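Local coordinates for protein aromatic-amino-acid:2-oxoglutarate transaminase (Candida albicans, PDB 6HND) that probably transfers amino groups between aromatic amino acids or 2-aminoadipate and 2-oxo acids, using pyridoxal 5'-phosphate as cofactor, at residues E188-P193 against Y245-G250. Numbering follows the deposited sequence.
Sequences EFTFSP and YTIATG. With PLP (pyridoxal-5'-phosphate), chain E.
The ring of Phe-191 lies between two partners. On one face it meets the pyridine ring of the PLP cofactor face to face, nearly parallel and almost directly over it, with PLP C6 3.4 Å from Phe-191 CE2. The opposite face is covered by Pro-193, whose CD sits over the ring centre, 3.6 Å above the plane. The Tyr-245 ring stacks with Phe-194, while Thr-190 approaches it obliquely, OG1 3.3 Å from Tyr-245 CE2. CG of Phe-191 is anti to the backbone N (chi1 -177°), which carries the ring away from Tyr-245 and Ile-247 and over the cofactor. Phe-191 CB stays behind and touches both: Tyr-245 OH at 3.6 Å and Ile-247 CD1 at 4.0 Å. Thr-190 OG1 gives its proton to a water 2.8 Å away. That water in turn donates to Tyr-245 O on strand 243-246. The PLP methyl C2A lies against both branches of Ile-247, CG2 at 3.7 Å and CD1 at 3.8 Å. The phenol of Tyr-245 is hydrogen-bonded to Asp-280, another residue of the PLP pocket. Tyr-130 of the second subunit bonds to PLP. The contact joins the loop after strand 183-187 to strand 243-246 and the loop that follows it. The two strands are parallel neighbours, and their C-terminal ends are the usual place of the cofactor in this aminotransferase fold. The segments meet by van der Waals contacts, some at polar atoms, and through a bridging water. Face-to-face contact and the methyl contact at the rim would help fix the tilt of the pyridine ring, while Tyr-245 probably helps to position Asp-280.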
ATOM      1  N   GLU B 188     -18.100 -21.053  -3.731  1.00 32.82           N
ATOM      2  CA  GLU B 188     -18.116 -21.798  -2.445  1.00 34.88           C
ATOM      3  C   GLU B 188     -16.695 -22.206  -2.058  1.00 35.70           C
ATOM      4  O   GLU B 188     -16.463 -22.280  -0.857  1.00 32.50           O
ATOM      5  CB  GLU B 188     -19.019 -23.025  -2.494  1.00 34.10           C
ATOM      6  CG  GLU B 188     -18.553 -24.143  -3.416  1.00 33.02           C
ATOM      7  CD  GLU B 188     -19.447 -25.380  -3.329  1.00 35.81           C
ATOM      8  OE1 GLU B 188     -19.975 -25.645  -2.207  1.00 34.12           O
ATOM      9  OE2 GLU B 188     -19.618 -26.095  -4.383  1.00 34.11           O
ATOM     10  N   PHE B 189     -15.820 -22.486  -3.037  1.00 33.29           N
ATOM     11  CA  PHE B 189     -14.345 -22.557  -2.841  1.00 32.69           C
ATOM     12  C   PHE B 189     -13.762 -21.337  -3.536  1.00 36.08           C
ATOM     13  O   PHE B 189     -14.118 -21.104  -4.736  1.00 35.03           O
ATOM     14  CB  PHE B 189     -13.725 -23.856  -3.364  1.00 30.61           C
ATOM     15  CG  PHE B 189     -14.375 -25.076  -2.767  1.00 31.18           C
ATOM     16  CD1 PHE B 189     -13.972 -25.563  -1.536  1.00 28.97           C
ATOM     17  CD2 PHE B 189     -15.418 -25.710  -3.424  1.00 31.46           C
ATOM     18  CE1 PHE B 189     -14.595 -26.654  -0.965  1.00 27.05           C
ATOM     19  CE2 PHE B 189     -16.051 -26.794  -2.839  1.00 31.58           C
ATOM     20  CZ  PHE B 189     -15.648 -27.254  -1.609  1.00 27.80           C
ATOM     21  N   THR B 190     -12.947 -20.577  -2.810  1.00 31.94           N
ATOM     22  CA  THR B 190     -12.513 -19.243  -3.268  1.00 31.07           C
ATOM     23  C   THR B 190     -11.107 -18.912  -2.744  1.00 36.62           C
ATOM     24  O   THR B 190     -10.486 -19.733  -2.003  1.00 37.17           O
ATOM     25  CB  THR B 190     -13.564 -18.200  -2.862  1.00 32.17           C
ATOM     26  OG1 THR B 190     -13.358 -16.988  -3.595  1.00 33.96           O
ATOM     27  CG2 THR B 190     -13.535 -17.877  -1.388  1.00 31.06           C
ATOM     28  N   PHE B 191     -10.617 -17.756  -3.177  1.00 37.27           N
ATOM     29  CA  PHE B 191      -9.473 -17.026  -2.596  1.00 37.20           C
ATOM     30  C   PHE B 191      -9.936 -16.450  -1.254  1.00 33.55           C
ATOM     31  O   PHE B 191     -10.491 -15.342  -1.208  1.00 32.28           O
ATOM     32  CB  PHE B 191      -8.967 -16.011  -3.621  1.00 36.61           C
ATOM     33  CG  PHE B 191      -7.746 -15.258  -3.180  1.00 36.57           C
ATOM     34  CD1 PHE B 191      -6.557 -15.928  -2.973  1.00 36.12           C
ATOM     35  CD2 PHE B 191      -7.795 -13.893  -2.953  1.00 36.41           C
ATOM     36  CE1 PHE B 191      -5.437 -15.237  -2.547  1.00 38.80           C
ATOM     37  CE2 PHE B 191      -6.669 -13.207  -2.528  1.00 42.43           C
ATOM     38  CZ  PHE B 191      -5.490 -13.883  -2.333  1.00 39.37           C
ATOM     39  N   SER B 192      -9.726 -17.241  -0.202  1.00 36.49           N
ATOM     40  CA  SER B 192     -10.032 -16.972   1.237  1.00 38.13           C
ATOM     41  C   SER B 192      -9.798 -15.517   1.647  1.00 32.59           C
ATOM     42  O   SER B 192     -10.633 -14.944   2.332  1.00 32.21           O
ATOM     43  CB  SER B 192      -9.240 -17.901   2.137  1.00 36.76           C
ATOM     44  OG  SER B 192      -9.774 -19.210   2.061  1.00 40.70           O
ATOM     45  N   PRO B 193      -8.663 -14.868   1.327  1.00 29.78           N
ATOM     46  CA  PRO B 193      -8.448 -13.522   1.823  1.00 32.84           C
ATOM     47  C   PRO B 193      -9.570 -12.561   1.381  1.00 34.22           C
ATOM     48  O   PRO B 193      -9.875 -11.639   2.139  1.00 32.71           O
ATOM     49  CB  PRO B 193      -7.042 -13.192   1.301  1.00 35.89           C
ATOM     50  CG  PRO B 193      -6.378 -14.547   1.168  1.00 33.50           C
ATOM     51  CD  PRO B 193      -7.495 -15.386   0.602  1.00 33.04           C
ATOM     52  N   TYR B 245     -18.443 -12.151  -6.826  1.00 32.05           N
ATOM     53  CA  TYR B 245     -16.967 -12.269  -6.921  1.00 31.66           C
ATOM     54  C   TYR B 245     -16.697 -13.602  -7.603  1.00 31.13           C
ATOM     55  O   TYR B 245     -17.029 -14.601  -7.001  1.00 34.15           O
ATOM     56  CB  TYR B 245     -16.319 -12.208  -5.533  1.00 30.35           C
ATOM     57  CG  TYR B 245     -14.864 -12.605  -5.495  1.00 30.09           C
ATOM     58  CD1 TYR B 245     -13.967 -12.057  -6.386  1.00 29.34           C
ATOM     59  CD2 TYR B 245     -14.387 -13.533  -4.577  1.00 31.67           C
ATOM     60  CE1 TYR B 245     -12.624 -12.393  -6.364  1.00 31.74           C
ATOM     61  CE2 TYR B 245     -13.049 -13.887  -4.539  1.00 32.25           C
ATOM     62  CZ  TYR B 245     -12.166 -13.312  -5.442  1.00 32.85           C
ATOM     63  OH  TYR B 245     -10.847 -13.615  -5.446  1.00 32.93           O
ATOM     64  N   THR B 246     -16.148 -13.591  -8.812  1.00 32.41           N
ATOM     65  CA  THR B 246     -15.826 -14.808  -9.590  1.00 32.31           C
ATOM     66  C   THR B 246     -14.388 -14.720 -10.114  1.00 31.91           C
ATOM     67  O   THR B 246     -14.015 -13.726 -10.723  1.00 30.68           O
ATOM     68  CB  THR B 246     -16.856 -15.028 -10.710  1.00 32.09           C
ATOM     69  OG1 THR B 246     -16.448 -16.124 -11.531  1.00 30.86           O
ATOM     70  CG2 THR B 246     -17.062 -13.791 -11.555  1.00 33.34           C
ATOM     71  N   ILE B 247     -13.628 -15.776  -9.875  1.00 32.86           N
ATOM     72  CA  ILE B 247     -12.302 -16.035 -10.477  1.00 31.54           C
ATOM     73  C   ILE B 247     -12.584 -16.904 -11.711  1.00 34.24           C
ATOM     74  O   ILE B 247     -12.460 -18.166 -11.623  1.00 38.52           O
ATOM     75  CB  ILE B 247     -11.387 -16.684  -9.412  1.00 32.21           C
ATOM     76  CG1 ILE B 247     -11.437 -15.917  -8.090  1.00 33.94           C
ATOM     77  CG2 ILE B 247      -9.957 -16.817  -9.933  1.00 32.21           C
ATOM     78  CD1 ILE B 247     -11.110 -16.736  -6.869  1.00 37.02           C
ATOM     79  N   ALA B 248     -13.030 -16.274 -12.803  1.00 32.02           N
ATOM     80  CA  ALA B 248     -13.813 -16.943 -13.874  1.00 34.99           C
ATOM     81  C   ALA B 248     -12.884 -17.863 -14.655  1.00 36.40           C
ATOM     82  O   ALA B 248     -13.328 -18.972 -15.038  1.00 37.39           O
ATOM     83  CB  ALA B 248     -14.526 -15.952 -14.779  1.00 30.02           C
ATOM     84  N   THR B 249     -11.645 -17.421 -14.866  1.00 36.39           N
ATOM     85  CA  THR B 249     -10.591 -18.191 -15.570  1.00 38.55           C
ATOM     86  C   THR B 249      -9.596 -18.741 -14.531  1.00 37.60           C
ATOM     87  O   THR B 249      -9.103 -17.943 -13.698  1.00 39.91           O
ATOM     88  CB  THR B 249      -9.919 -17.294 -16.617  1.00 39.34           C
ATOM     89  OG1 THR B 249     -10.954 -16.691 -17.404  1.00 36.32           O
ATOM     90  CG2 THR B 249      -8.909 -18.051 -17.461  1.00 35.64           C
ATOM     91  N   GLY B 250      -9.257 -20.035 -14.604  1.00 35.36           N
ATOM     92  CA  GLY B 250      -8.316 -20.679 -13.655  1.00 34.91           C
ATOM     93  C   GLY B 250      -8.758 -20.446 -12.216  1.00 33.40           C
ATOM     94  O   GLY B 250      -7.952 -19.990 -11.418  1.00 31.72           O
TER
HETATM   95  N1  PLP E 601      -6.754 -13.775  -6.295  1.00 39.90           N
HETATM   96  C2  PLP E 601      -6.413 -14.992  -6.698  1.00 44.47           C
HETATM   97  C2A PLP E 601      -7.487 -15.832  -7.301  1.00 44.21           C
HETATM   98  C3  PLP E 601      -5.070 -15.446  -6.588  1.00 47.94           C
HETATM   99  O3  PLP E 601      -4.751 -16.704  -7.019  1.00 45.93           O
HETATM  100  C4  PLP E 601      -4.088 -14.593  -6.020  1.00 50.37           C
HETATM  101  C4A PLP E 601      -2.672 -15.028  -5.995  1.00 56.35           C
HETATM  102  C5  PLP E 601      -4.491 -13.301  -5.618  1.00 46.85           C
HETATM  103  C6  PLP E 601      -5.815 -12.965  -5.760  1.00 45.98           C
HETATM  104  C5A PLP E 601      -3.575 -12.333  -4.914  1.00 42.50           C
HETATM  105  O4P PLP E 601      -2.605 -11.664  -5.763  1.00 42.56           O
HETATM  106  P   PLP E 601      -1.646 -10.517  -5.135  1.00 38.00           P
HETATM  107  O1P PLP E 601      -2.474  -9.758  -4.106  1.00 37.33           O
HETATM  108  O2P PLP E 601      -1.253  -9.745  -6.393  1.00 34.05           O
HETATM  109  O3P PLP E 601      -0.492 -11.224  -4.502  1.00 39.78           O
HETATM  110  O   HOH W   1     -15.105 -16.562  -5.737  1.00 28.54           O